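Local coordinates for protein leucine aminopeptidase A1, chloroplastic (Solanum lycopersicum, PDB 5D8N) that removes unsubstituted N-terminal amino acids, preferably leucine, from peptides as a metal-dependent homohexamer, also acts as a chaperone and regulates wound signalling, at residues H122-A127 with S160-G165; F171-F176 with L219-A224; G263-V268 with R389-D394; T293-V298 with V347-I352; G427-N432 with W451-E456. The protein carries 1 engineered substitution. One frame throughout, in Å; residues are numbered along the deposited sequence. Where two conformers were deposited one is given.

Contact 1: H122-A127 with S160-G165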
# COMPACT_ATOMS: atom_id res chain seq x y z
N HIS A 122 -6.80 -14.68 -41.10
CA HIS A 122 -7.21 -15.19 -39.80
C HIS A 122 -8.42 -14.43 -39.25
O HIS A 122 -9.39 -15.05 -38.81
CB HIS A 122 -6.10 -15.07 -38.77
CG HIS A 122 -4.94 -15.96 -39.04
ND1 HIS A 122 -3.70 -15.75 -38.49
CD2 HIS A 122 -4.86 -17.11 -39.74
CE1 HIS A 122 -2.91 -16.76 -38.81
NE2 HIS A 122 -3.58 -17.58 -39.59
N SER A 123 -8.37 -13.11 -39.28
CA SER A 123 -9.49 -12.30 -38.78
C SER A 123 -10.76 -12.57 -39.58
O SER A 123 -11.86 -12.55 -39.03
CB SER A 123 -9.15 -10.80 -38.83
OG SER A 123 -8.15 -10.55 -37.86
N LEU A 124 -10.61 -12.61 -40.90
CA LEU A 124 -11.74 -12.87 -41.78
C LEU A 124 -12.39 -14.17 -41.34
O LEU A 124 -13.60 -14.23 -41.14
CB LEU A 124 -11.31 -12.95 -43.24
CG LEU A 124 -12.39 -13.39 -44.23
CD1 LEU A 124 -13.59 -12.46 -44.18
CD2 LEU A 124 -11.85 -13.42 -45.64
N GLY A 125 -11.60 -15.22 -41.16
CA GLY A 125 -12.14 -16.49 -40.71
C GLY A 125 -12.84 -16.37 -39.36
O GLY A 125 -13.87 -17.03 -39.15
N GLN A 126 -12.17 -15.72 -38.39
CA GLN A 126 -12.76 -15.50 -37.08
C GLN A 126 -14.11 -14.81 -37.22
O GLN A 126 -15.06 -15.14 -36.52
CB GLN A 126 -11.84 -14.66 -36.18
CG GLN A 126 -10.55 -15.35 -35.76
CD GLN A 126 -9.47 -14.42 -35.21
OE1 GLN A 126 -9.71 -13.26 -34.84
NE2 GLN A 126 -8.24 -14.92 -35.20
N ALA A 127 -14.19 -13.79 -38.09
CA ALA A 127 -15.45 -13.04 -38.23
C ALA A 127 -16.52 -13.96 -38.83
O ALA A 127 -17.69 -13.84 -38.49
CB ALA A 127 -15.26 -11.80 -39.10
N SER A 160 -5.78 -21.15 -46.35
CA SER A 160 -5.43 -21.88 -45.14
C SER A 160 -5.52 -21.01 -43.88
O SER A 160 -5.92 -21.49 -42.81
CB SER A 160 -4.06 -22.53 -45.24
OG SER A 160 -3.06 -21.54 -45.27
N ALA A 161 -5.26 -19.73 -44.04
CA ALA A 161 -5.43 -18.75 -42.98
C ALA A 161 -6.90 -18.48 -42.67
O ALA A 161 -7.28 -18.41 -41.51
CB ALA A 161 -4.74 -17.44 -43.34
N ILE A 162 -7.75 -18.46 -43.70
CA ILE A 162 -9.20 -18.38 -43.50
C ILE A 162 -9.69 -19.59 -42.71
O ILE A 162 -10.44 -19.45 -41.73
CB ILE A 162 -9.94 -18.29 -44.83
CG1 ILE A 162 -9.77 -16.90 -45.46
CG2 ILE A 162 -11.42 -18.61 -44.68
CD1 ILE A 162 -10.12 -16.84 -46.94
N ALA A 163 -9.23 -20.78 -43.10
CA ALA A 163 -9.59 -22.02 -42.44
C ALA A 163 -9.21 -21.96 -40.97
O ALA A 163 -9.99 -22.35 -40.11
CB ALA A 163 -8.92 -23.21 -43.11
N THR A 164 -7.99 -21.53 -40.69
CA THR A 164 -7.48 -21.39 -39.33
C THR A 164 -8.40 -20.47 -38.52
O THR A 164 -8.84 -20.80 -37.41
CB THR A 164 -6.05 -20.82 -39.36
OG1 THR A 164 -5.15 -21.77 -39.97
CG2 THR A 164 -5.58 -20.48 -37.99
N GLY A 165 -8.77 -19.34 -39.11
CA GLY A 165 -9.63 -18.38 -38.39
C GLY A 165 -11.00 -18.97 -38.06
O GLY A 165 -11.55 -18.75 -36.99

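Contact 2: F171-F176 with L219-A224. With MG (magnesium ion), chain H.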
# COMPACT_ATOMS: atom_id res chain seq x y z
N PHE A 171 -14.06 -22.51 -31.78
CA PHE A 171 -13.78 -23.27 -30.57
C PHE A 171 -14.47 -22.62 -29.38
O PHE A 171 -14.35 -21.41 -29.18
CB PHE A 171 -12.29 -23.34 -30.32
CG PHE A 171 -11.92 -23.87 -28.97
CD1 PHE A 171 -12.13 -25.20 -28.66
CD2 PHE A 171 -11.41 -23.02 -28.01
CE1 PHE A 171 -11.70 -25.72 -27.45
CE2 PHE A 171 -11.03 -23.52 -26.78
CZ PHE A 171 -11.13 -24.88 -26.52
N GLU A 172 -15.17 -23.41 -28.58
CA GLU A 172 -15.77 -22.93 -27.34
C GLU A 172 -15.56 -24.00 -26.27
O GLU A 172 -15.81 -25.17 -26.50
CB GLU A 172 -17.27 -22.64 -27.50
CG GLU A 172 -17.81 -21.58 -26.54
CD GLU A 172 -19.34 -21.46 -26.53
OE1 GLU A 172 -20.07 -22.46 -26.70
OE2 GLU A 172 -19.84 -20.34 -26.26
N ASP A 173 -14.91 -23.62 -25.17
CA ASP A 173 -14.55 -24.57 -24.14
C ASP A 173 -15.65 -24.57 -23.09
O ASP A 173 -15.70 -23.70 -22.22
CB ASP A 173 -13.18 -24.20 -23.55
CG ASP A 173 -12.57 -25.33 -22.73
OD1 ASP A 173 -13.32 -26.28 -22.41
OD2 ASP A 173 -11.39 -25.25 -22.33
N ASN A 174 -16.46 -25.63 -23.10
CA ASN A 174 -17.58 -25.76 -22.19
C ASN A 174 -17.46 -26.89 -21.18
O ASN A 174 -18.45 -27.35 -20.63
CB ASN A 174 -18.87 -25.97 -22.99
CG ASN A 174 -19.25 -24.76 -23.79
OD1 ASN A 174 -19.21 -23.63 -23.29
ND2 ASN A 174 -19.52 -24.97 -25.06
N ARG A 175 -16.25 -27.41 -21.06
CA ARG A 175 -16.03 -28.54 -20.18
C ARG A 175 -16.41 -28.28 -18.72
O ARG A 175 -16.67 -29.24 -18.00
CB ARG A 175 -14.55 -28.91 -20.24
CG ARG A 175 -14.11 -29.56 -21.54
CD ARG A 175 -12.61 -29.83 -21.52
NE ARG A 175 -11.87 -28.57 -21.49
CZ ARG A 175 -10.62 -28.44 -21.05
NH1 ARG A 175 -9.91 -29.51 -20.74
NH2 ARG A 175 -10.06 -27.24 -20.98
N PHE A 176 -16.36 -27.04 -18.25
CA PHE A 176 -16.57 -26.75 -16.83
C PHE A 176 -17.79 -25.90 -16.51
O PHE A 176 -17.87 -25.32 -15.42
CB PHE A 176 -15.34 -26.08 -16.22
CG PHE A 176 -14.07 -26.77 -16.57
CD1 PHE A 176 -13.76 -28.00 -16.02
CD2 PHE A 176 -13.22 -26.25 -17.52
CE1 PHE A 176 -12.66 -28.71 -16.42
CE2 PHE A 176 -12.10 -26.95 -17.91
CZ PHE A 176 -11.83 -28.20 -17.39
N LEU A 219 -5.45 -26.90 -22.27
CA LEU A 219 -4.55 -27.17 -21.16
C LEU A 219 -4.49 -25.97 -20.22
O LEU A 219 -4.40 -26.13 -19.01
CB LEU A 219 -3.16 -27.54 -21.67
CG LEU A 219 -3.09 -28.90 -22.36
CD1 LEU A 219 -1.72 -29.09 -22.97
CD2 LEU A 219 -3.40 -30.02 -21.39
N VAL A 220 -4.55 -24.77 -20.78
CA VAL A 220 -4.49 -23.54 -20.01
C VAL A 220 -5.85 -23.22 -19.38
O VAL A 220 -5.90 -22.81 -18.25
CB VAL A 220 -4.01 -22.36 -20.88
CG1 VAL A 220 -4.00 -21.06 -20.08
CG2 VAL A 220 -2.61 -22.63 -21.42
N ASN A 221 -6.93 -23.25 -20.15
CA ASN A 221 -8.23 -23.02 -19.58
C ASN A 221 -8.49 -23.87 -18.34
O ASN A 221 -9.24 -23.46 -17.46
CB ASN A 221 -9.32 -23.33 -20.61
CG ASN A 221 -9.49 -22.24 -21.64
OD1 ASN A 221 -9.00 -21.12 -21.50
ND2 ASN A 221 -10.16 -22.58 -22.72
N ALA A 222 -8.10 -25.14 -18.37
CA ALA A 222 -8.41 -26.03 -17.28
C ALA A 222 -7.71 -25.51 -16.03
O ALA A 222 -6.55 -25.10 -16.08
CB ALA A 222 -7.95 -27.44 -17.62
N PRO A 223 -8.39 -25.58 -14.89
CA PRO A 223 -7.79 -25.16 -13.63
C PRO A 223 -6.85 -26.22 -13.07
O PRO A 223 -6.85 -27.39 -13.50
CB PRO A 223 -9.02 -25.00 -12.74
CG PRO A 223 -9.90 -26.13 -13.20
CD PRO A 223 -9.71 -26.18 -14.68
N ALA A 224 -6.05 -25.79 -12.11
CA ALA A 224 -5.01 -26.63 -11.51
C ALA A 224 -5.53 -27.87 -10.79
O ALA A 224 -4.76 -28.81 -10.59
CB ALA A 224 -4.16 -25.79 -10.59
MG MG H . -5.34 -23.38 -16.13
O HOH W 1 -3.81 -24.99 -16.74
O HOH W 2 -6.59 -21.66 -15.57
O HOH W 3 -4.47 -23.70 -14.14
O HOH W 4 -3.61 -22.12 -16.39

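Contact 3: G263-V268 with R389-D394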
# COMPACT_ATOMS: atom_id res chain seq x y z
N GLY A 263 18.09 -30.23 -8.43
CA GLY A 263 17.73 -29.64 -7.15
C GLY A 263 16.88 -28.37 -7.23
O GLY A 263 16.16 -28.08 -6.28
N ALA A 264 17.01 -27.60 -8.31
CA ALA A 264 16.21 -26.39 -8.44
C ALA A 264 14.74 -26.70 -8.71
O ALA A 264 13.85 -26.21 -8.03
CB ALA A 264 16.80 -25.47 -9.49
N TYR A 265 14.50 -27.62 -9.63
CA TYR A 265 13.16 -28.10 -9.93
C TYR A 265 12.52 -28.77 -8.71
O TYR A 265 11.39 -28.46 -8.33
CB TYR A 265 13.21 -29.03 -11.14
CG TYR A 265 11.98 -29.91 -11.40
CD1 TYR A 265 10.71 -29.39 -11.49
CD2 TYR A 265 12.14 -31.25 -11.72
CE1 TYR A 265 9.61 -30.15 -11.88
CE2 TYR A 265 11.05 -32.05 -12.08
CZ TYR A 265 9.79 -31.50 -12.16
OH TYR A 265 8.75 -32.29 -12.60
N LEU A 266 13.28 -29.66 -8.07
CA LEU A 266 12.72 -30.43 -6.97
C LEU A 266 12.45 -29.58 -5.75
O LEU A 266 11.48 -29.80 -5.04
CB LEU A 266 13.62 -31.61 -6.63
CG LEU A 266 13.65 -32.70 -7.71
CD1 LEU A 266 14.71 -33.76 -7.42
CD2 LEU A 266 12.31 -33.39 -7.78
N ALA A 267 13.23 -28.52 -5.57
CA ALA A 267 12.93 -27.60 -4.47
C ALA A 267 11.58 -26.89 -4.66
O ALA A 267 10.82 -26.72 -3.72
CB ALA A 267 14.04 -26.58 -4.34
N VAL A 268 11.30 -26.48 -5.89
CA VAL A 268 10.03 -25.81 -6.16
C VAL A 268 8.89 -26.78 -5.95
O VAL A 268 7.88 -26.45 -5.36
CB VAL A 268 9.98 -25.31 -7.63
CG1 VAL A 268 8.61 -24.71 -7.93
CG2 VAL A 268 11.04 -24.24 -7.85
N ARG A 389 11.42 -20.00 -12.92
CA ARG A 389 12.71 -20.01 -13.56
C ARG A 389 13.61 -21.06 -12.97
O ARG A 389 14.48 -21.56 -13.68
CB ARG A 389 13.39 -18.64 -13.49
CG ARG A 389 13.62 -18.14 -12.07
CD ARG A 389 14.05 -16.69 -12.09
NE ARG A 389 12.93 -15.84 -12.47
CZ ARG A 389 13.01 -14.52 -12.65
NH1 ARG A 389 14.17 -13.88 -12.57
NH2 ARG A 389 11.94 -13.86 -13.04
N LEU A 390 13.39 -21.45 -11.71
CA LEU A 390 14.17 -22.53 -11.12
C LEU A 390 13.90 -23.84 -11.85
O LEU A 390 14.81 -24.65 -12.05
CB LEU A 390 13.92 -22.71 -9.62
CG LEU A 390 14.69 -21.86 -8.60
CD1 LEU A 390 14.67 -20.39 -8.99
CD2 LEU A 390 14.10 -22.04 -7.21
N THR A 391 12.63 -24.12 -12.12
CA THR A 391 12.28 -25.34 -12.82
C THR A 391 12.87 -25.33 -14.21
O THR A 391 13.33 -26.35 -14.73
CB THR A 391 10.77 -25.59 -12.87
OG1 THR A 391 10.11 -24.63 -13.70
CG2 THR A 391 10.19 -25.54 -11.47
N LEU A 392 12.85 -24.16 -14.84
CA LEU A 392 13.43 -24.04 -16.18
C LEU A 392 14.93 -24.25 -16.20
O LEU A 392 15.48 -24.75 -17.18
CB LEU A 392 13.12 -22.68 -16.79
CG LEU A 392 11.68 -22.49 -17.26
CD1 LEU A 392 11.46 -21.02 -17.56
CD2 LEU A 392 11.41 -23.33 -18.50
N ALA A 393 15.61 -23.87 -15.12
CA ALA A 393 17.04 -24.10 -15.04
C ALA A 393 17.41 -25.57 -15.29
O ALA A 393 18.22 -25.90 -16.16
CB ALA A 393 17.54 -23.64 -13.69
N ASP A 394 16.75 -26.47 -14.57
CA ASP A 394 16.96 -27.89 -14.74
C ASP A 394 16.43 -28.46 -16.07
O ASP A 394 17.05 -29.36 -16.66
CB ASP A 394 16.39 -28.65 -13.54
CG ASP A 394 17.31 -28.54 -12.31
OD1 ASP A 394 18.55 -28.63 -12.52
OD2 ASP A 394 16.79 -28.45 -11.16

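Contact 4: T293-V298 with V347-I352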
# COMPACT_ATOMS: atom_id res chain seq x y z
N THR A 293 18.35 -32.26 -38.09
CA THR A 293 18.70 -31.17 -37.18
C THR A 293 18.03 -31.41 -35.83
O THR A 293 16.84 -31.70 -35.79
CB THR A 293 18.20 -29.83 -37.76
OG1 THR A 293 18.86 -29.60 -39.01
CG2 THR A 293 18.56 -28.66 -36.85
N LYS A 294 18.78 -31.33 -34.74
CA LYS A 294 18.28 -31.63 -33.40
C LYS A 294 17.87 -30.37 -32.67
O LYS A 294 18.69 -29.46 -32.42
CB LYS A 294 19.32 -32.40 -32.59
CG LYS A 294 19.61 -33.78 -33.16
CD LYS A 294 20.69 -34.54 -32.42
CE LYS A 294 20.20 -34.95 -31.03
NZ LYS A 294 21.22 -35.66 -30.21
N LEU A 295 16.59 -30.29 -32.35
CA LEU A 295 16.00 -29.09 -31.72
C LEU A 295 15.33 -29.50 -30.41
O LEU A 295 14.80 -30.60 -30.29
CB LEU A 295 14.96 -28.48 -32.66
CG LEU A 295 15.40 -28.27 -34.11
CD1 LEU A 295 14.19 -27.86 -34.95
CD2 LEU A 295 16.48 -27.20 -34.22
N ALA A 296 15.26 -28.56 -29.47
CA ALA A 296 14.41 -28.70 -28.30
C ALA A 296 13.45 -27.53 -28.12
O ALA A 296 13.80 -26.36 -28.26
CB ALA A 296 15.24 -28.88 -27.03
N LEU A 297 12.29 -27.87 -27.58
CA LEU A 297 11.28 -26.90 -27.19
C LEU A 297 10.99 -27.16 -25.72
O LEU A 297 10.52 -28.24 -25.37
CB LEU A 297 10.01 -27.10 -28.02
CG LEU A 297 10.18 -26.92 -29.52
CD1 LEU A 297 8.88 -27.24 -30.24
CD2 LEU A 297 10.59 -25.48 -29.80
N VAL A 298 11.30 -26.18 -24.88
CA VAL A 298 11.15 -26.27 -23.44
C VAL A 298 10.05 -25.34 -22.95
O VAL A 298 10.05 -24.14 -23.27
CB VAL A 298 12.46 -25.88 -22.75
CG1 VAL A 298 12.28 -25.91 -21.24
CG2 VAL A 298 13.55 -26.85 -23.17
N VAL A 347 14.26 -33.36 -39.15
CA VAL A 347 14.31 -32.77 -37.80
C VAL A 347 14.06 -33.83 -36.73
O VAL A 347 13.25 -34.76 -36.86
CB VAL A 347 13.31 -31.61 -37.56
CG1 VAL A 347 13.67 -30.38 -38.38
CG2 VAL A 347 11.89 -32.04 -37.87
N GLU A 348 14.76 -33.65 -35.62
CA GLU A 348 14.49 -34.38 -34.40
C GLU A 348 14.15 -33.33 -33.36
O GLU A 348 14.94 -32.42 -33.15
CB GLU A 348 15.70 -35.21 -33.99
CG GLU A 348 15.59 -35.92 -32.65
CD GLU A 348 16.87 -36.65 -32.26
OE1 GLU A 348 17.42 -37.42 -33.07
OE2 GLU A 348 17.32 -36.53 -31.10
N VAL A 349 12.97 -33.43 -32.75
CA VAL A 349 12.50 -32.38 -31.84
C VAL A 349 12.21 -32.96 -30.47
O VAL A 349 11.37 -33.87 -30.32
CB VAL A 349 11.22 -31.69 -32.34
CG1 VAL A 349 10.86 -30.52 -31.43
CG2 VAL A 349 11.42 -31.14 -33.74
N HIS A 350 12.87 -32.40 -29.47
CA HIS A 350 12.61 -32.78 -28.09
C HIS A 350 11.70 -31.77 -27.41
O HIS A 350 11.89 -30.55 -27.55
CB HIS A 350 13.94 -32.84 -27.35
CG HIS A 350 14.86 -33.88 -27.90
ND1 HIS A 350 15.02 -35.11 -27.31
CD2 HIS A 350 15.68 -33.87 -28.97
CE1 HIS A 350 15.83 -35.85 -28.05
NE2 HIS A 350 16.30 -35.09 -29.02
N PHE A 351 10.60 -32.27 -26.85
CA PHE A 351 9.65 -31.44 -26.14
C PHE A 351 9.77 -31.70 -24.64
O PHE A 351 9.59 -32.84 -24.19
CB PHE A 351 8.21 -31.73 -26.58
CG PHE A 351 8.00 -31.74 -28.06
CD1 PHE A 351 8.39 -32.83 -28.83
CD2 PHE A 351 7.46 -30.64 -28.69
CE1 PHE A 351 8.14 -32.84 -30.20
CE2 PHE A 351 7.31 -30.60 -30.07
CZ PHE A 351 7.65 -31.69 -30.83
N ILE A 352 10.13 -30.67 -23.88
CA ILE A 352 10.53 -30.85 -22.48
C ILE A 352 9.78 -29.92 -21.53
O ILE A 352 9.72 -28.72 -21.78
CB ILE A 352 12.04 -30.64 -22.36
CG1 ILE A 352 12.78 -31.76 -23.08
CG2 ILE A 352 12.46 -30.58 -20.90
CD1 ILE A 352 14.19 -31.41 -23.45

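Contact 5: G427-N432 with W451-E456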
# COMPACT_ATOMS: atom_id res chain seq x y z
N GLY A 427 8.09 -11.19 -25.51
CA GLY A 427 9.48 -10.77 -25.59
C GLY A 427 10.39 -11.95 -25.88
O GLY A 427 10.32 -12.97 -25.20
N ALA A 428 11.31 -11.75 -26.81
CA ALA A 428 12.26 -12.77 -27.23
C ALA A 428 13.65 -12.32 -26.81
O ALA A 428 14.09 -11.21 -27.13
CB ALA A 428 12.19 -12.95 -28.75
N PHE A 429 14.37 -13.23 -26.16
CA PHE A 429 15.71 -12.96 -25.67
C PHE A 429 16.66 -14.04 -26.13
O PHE A 429 16.39 -15.22 -25.90
CB PHE A 429 15.73 -12.94 -24.14
CG PHE A 429 14.84 -11.90 -23.53
CD1 PHE A 429 13.51 -12.16 -23.31
CD2 PHE A 429 15.38 -10.75 -23.01
CE1 PHE A 429 12.69 -11.23 -22.73
CE2 PHE A 429 14.56 -9.80 -22.44
CZ PHE A 429 13.21 -10.03 -22.32
N THR A 430 17.74 -13.65 -26.80
CA THR A 430 18.73 -14.63 -27.23
C THR A 430 20.10 -13.99 -27.38
O THR A 430 20.20 -12.86 -27.83
CB THR A 430 18.32 -15.30 -28.56
OG1 THR A 430 19.30 -16.26 -28.95
CG2 THR A 430 18.16 -14.28 -29.66
N PRO A 431 21.17 -14.73 -27.03
CA PRO A 431 22.53 -14.34 -27.41
C PRO A 431 22.80 -14.54 -28.89
O PRO A 431 23.83 -14.11 -29.39
CB PRO A 431 23.42 -15.28 -26.59
CG PRO A 431 22.53 -15.88 -25.54
CD PRO A 431 21.16 -15.90 -26.14
N ASN A 432 21.93 -15.24 -29.61
CA ASN A 432 22.27 -15.75 -30.92
C ASN A 432 21.48 -15.01 -32.01
O ASN A 432 20.25 -15.18 -32.14
CB ASN A 432 22.01 -17.28 -30.94
CG ASN A 432 22.71 -18.03 -29.79
OD1 ASN A 432 22.08 -18.47 -28.81
ND2 ASN A 432 24.01 -18.28 -29.96
N TRP A 451 8.73 -9.64 -30.11
CA TRP A 451 9.71 -8.58 -30.29
C TRP A 451 10.96 -8.95 -29.50
O TRP A 451 10.90 -9.27 -28.31
CB TRP A 451 9.15 -7.25 -29.78
CG TRP A 451 9.96 -6.03 -30.12
CD1 TRP A 451 10.90 -5.41 -29.34
CD2 TRP A 451 9.92 -5.30 -31.35
NE1 TRP A 451 11.40 -4.29 -29.98
CE2 TRP A 451 10.79 -4.19 -31.21
CE3 TRP A 451 9.28 -5.50 -32.58
CZ2 TRP A 451 11.06 -3.31 -32.26
CZ3 TRP A 451 9.45 -4.55 -33.60
CH2 TRP A 451 10.35 -3.47 -33.43
N ARG A 452 12.11 -8.88 -30.17
CA ARG A 452 13.36 -9.14 -29.48
C ARG A 452 13.67 -8.03 -28.48
O ARG A 452 13.48 -6.84 -28.75
CB ARG A 452 14.50 -9.29 -30.47
CG ARG A 452 15.74 -9.88 -29.82
CD ARG A 452 16.94 -9.81 -30.74
NE ARG A 452 18.11 -10.49 -30.19
CZ ARG A 452 19.29 -10.60 -30.81
NH1 ARG A 452 19.43 -10.17 -32.05
NH2 ARG A 452 20.28 -11.28 -30.26
N MET A 453 14.15 -8.45 -27.32
CA MET A 453 14.59 -7.53 -26.28
C MET A 453 16.03 -7.85 -25.92
O MET A 453 16.50 -8.98 -26.13
CB MET A 453 13.72 -7.72 -25.03
CG MET A 453 12.26 -7.37 -25.28
SD MET A 453 12.04 -5.58 -25.36
CE MET A 453 12.18 -5.15 -23.65
N PRO A 454 16.77 -6.86 -25.43
CA PRO A 454 18.22 -7.05 -25.33
C PRO A 454 18.60 -7.84 -24.08
O PRO A 454 18.09 -7.57 -23.00
CB PRO A 454 18.73 -5.61 -25.21
CG PRO A 454 17.62 -4.89 -24.50
CD PRO A 454 16.35 -5.51 -25.03
N MET A 455 19.59 -8.71 -24.20
CA MET A 455 20.20 -9.31 -23.03
C MET A 455 21.36 -8.48 -22.51
O MET A 455 22.53 -8.77 -22.78
CB MET A 455 20.61 -10.74 -23.37
CG MET A 455 19.35 -11.58 -23.55
SD MET A 455 19.66 -13.34 -23.68
CE MET A 455 20.18 -13.68 -22.01
N GLU A 456 21.02 -7.34 -21.92
CA GLU A 456 22.00 -6.35 -21.49
C GLU A 456 22.89 -6.89 -20.36
O GLU A 456 22.41 -7.05 -19.24
CB GLU A 456 21.29 -5.08 -21.05
CG GLU A 456 22.16 -4.04 -20.39
CD GLU A 456 23.39 -3.66 -21.22
OE1 GLU A 456 23.26 -3.48 -22.45
OE2 GLU A 456 24.50 -3.58 -20.65
O HOH W 5 18.14 -10.77 -27.36
O HOH W 6 20.57 -9.57 -26.92

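Contact 1: H122-A127 with S160-G165
His122 reaches across to Ala161 and Thr164, while Gly125 and Gly165 let the two helix backbones come together next to it. The CB of His122 sets out away from the helix of 160-165, and chi1 (-68°) sets CG beside the backbone N, still 4.2 Å from Ala161 O. It is the far part of the ring that approaches the other helix. CD2 lies 3.3 Å from Ala161 O, which sits at the ring edge near its plane, and it also meets Ala161 CB. At the tip, NE2 comes within 3.9 Å of Thr164 CG2. The ring thus meets CB and the CG2 methyl of Thr164, while OG1 bonds to Ser160 O of its own helix. The glycines suit their places because any CB there would run into the opposite backbone: their CA atoms are only 3.9 Å apart, and Gly165 CA-H points at His122 O. On the flank facing the sheet, Leu124 and Ile162 lie side by side and point the same way, CD2 to CD1 at 4.0 Å, onto Val142 of strand 139-144. Thr164 in turn leans on helix 197-221. A 6.5 Å axis separation at a crossing angle of -41° is characteristic of glycine-mediated helix packing, here between two helices on one side of the sheet in the alpha/beta N-terminal domain.

Contact 2: F171-F176 with L219-A224
Asp173 and Asn221 form the tight polar centre of this contact. Asn221 ND2 donates at 3.0 Å and 162° to Asp173 OD2, which accepts on its anti lone pair. The syn lone pair of OD2 takes Arg175 NH2 at 2.7 Å, while Arg175 NE bonds to OD1, a side-on grip that orients the carboxylate. An alanine in place of Asp173 would probably leave the guanidinium of Arg175 freer to turn, without its countercharge and with only the bond from NH2 to Glu218 O among the partners named, and cost Asn221 one amide partner, although Asn513 would remain. Next to it, the Phe176 ring is sandwiched between Arg175 CB over one face and Pro223 CD over the other, CD standing 4.2 Å from the ring centre. Phe171 is looser, its CE2 edge 4.3 Å from Asn221 ND2. Asn221 OD1 turns elsewhere, to Ala514 N. On the magnesium side, the ion takes Val220 O and Ala222 O (2.1 Å) plus four waters, a six-ligand site built on backbone carbonyls where helix 197-221 ends.

Contact 3: G263-V268 with R389-D394
Thr391, Asp394 and Leu390 give up the most surface on the side of helix 388-401, and each meets a different part of 263-268. Thr391 sends its methyl across: CG2 lies 3.9 Å from Tyr265 CD1, at the edge of that ring, and equally close to Val268 CB. Its OG1 is held between the backbone N and the carbonyl carbon (chi1 68°) and bonds to Gly388 O, so a threonine can serve apolar packing with one branch and its own helix with the other. Asp394 meets the start of helix 263-269, where OD2 accepts from Tyr265 N at 2.9 Å and 171° through its anti lone pair. The two helices run in roughly opposite directions, with 144° between them, on the catalytic alpha/beta domain; helix 388-401 starts just after the metal ligand Glu387 and carries Arg389, a predicted active-site residue that takes no part in this contact. A carboxylate suits the position of Asp394, since the positive end of the helix dipole would probably stabilise its charge, and OD1 is fixed by Ser374 OG. Leu390 CB meets both Val268 CG2, at 3.7 Å, and Ala264. The small CB of Ala264 allows a close approach, 3.3 Å from Leu390 O. Tyr265 OH bonds to Ala355 O of strand 347-358.

Contact 4: T293-V298 with V347-I352
Leu295 and Leu297 each bond through both N and O to segment 347-352 of strand 347-358, the pattern of a parallel ladder. Leu295 N meets Glu348 O at 2.8 Å and Leu295 O receives His350 N; Leu297 N then meets His350 O at 2.7 Å, and its O receives Ile352 N. The apolar contacts are densest on the face carrying Leu295, Leu297, Val349 and Phe351. Leu297 CD1 lies 3.7 Å from Phe351 CE2, the two side chains running alongside each other, and 4.0 Å from Val349 CG1. Branched and long apolar residues suit this face because helix 519-527, with Trp525, covers it. The other face carries Lys294, Glu348 and His350 toward one end, and Ala296, Val298 and Ile352 besides. Lys294 lies beside Glu348, CE 3.3 Å from OE2, but its NZ turns to Gln402 O. His350 NE2 donates to Glu348 OE2 at 2.7 Å, on the anti lone pair of that oxygen. His350 ND1 pairs with His281 NE2. The carboxylate would thus probably favour a proton on NE2 of His350, and the nearby lysine would help keep Glu348 charged.

Contact 5: G427-N432 with W451-E456
Arg452 bonds through NH2 to Thr430 O at 2.9 Å and 166°, the oxygen lying at the edge of the guanidinium and close to its plane. The side chain gets there because CG is anti to the backbone N (chi1 -167°) and the chain stays extended as far as NE. Its CG passes 3.4 Å from Ala428 O, and NH2 also brushes Thr430 CG2. Beside it the backbones pair in parallel: Ala428 N donates to Trp451 O, and Met453 N to Ala428 O at 2.8 Å. Phe429 lies alongside Met453, CE2 3.4 Å from CB, while Met455 CG meets Phe429 CB and its SD lies against Pro431 CD. Further out, one water accepts from Arg452 NE (2.8 Å) and Thr430 N and donates to Met453 O, linking the segments where direct backbone pairing has ended. Asp433 OD1 adds a salt bridge to Arg452 NH2; Thr430 OG1 accepts from Asn432 N in an ST turn and also bonds to Trp497 O. A leucine in place of Arg452 would probably leave Thr430 O and Asp433 without their NH2 partner and the bridging water with one partner fewer. These strands belong to the beta-alpha-beta unit 426-429, 433-446, 450-452. Strand 496-501 flanks 426-429, and helix 479-488 packs on Phe429 and Met455. Strand 450-452 is outermost in its sheet within the chain, and Trp451 NE1 bonds to Arg452 O of a neighbouring subunit.

From the N terminus, contact 1 closes first, a loop of 32 residues that contains strand 139-144 and joins two helices of the N-terminal domain. Contact 2 follows in series, bringing the loop after helix 152-170 back to the end of helix 197-221, and so ties the N-terminal part of the chain to the catalytic part. Contact 3 then closes the longest loop, 120 residues, and contact 4 is nested inside it: strands 293-305 and 347-358 pair within that span. Leu392 CD2 of contact 3 packs on Val298 CG1 of contact 4, at 3.9 Å. Contact 5 comes last, closing the crossover of a beta-alpha-beta unit through helix 433-446, and shares its sheet with contact 4, their centres about 20 Å apart.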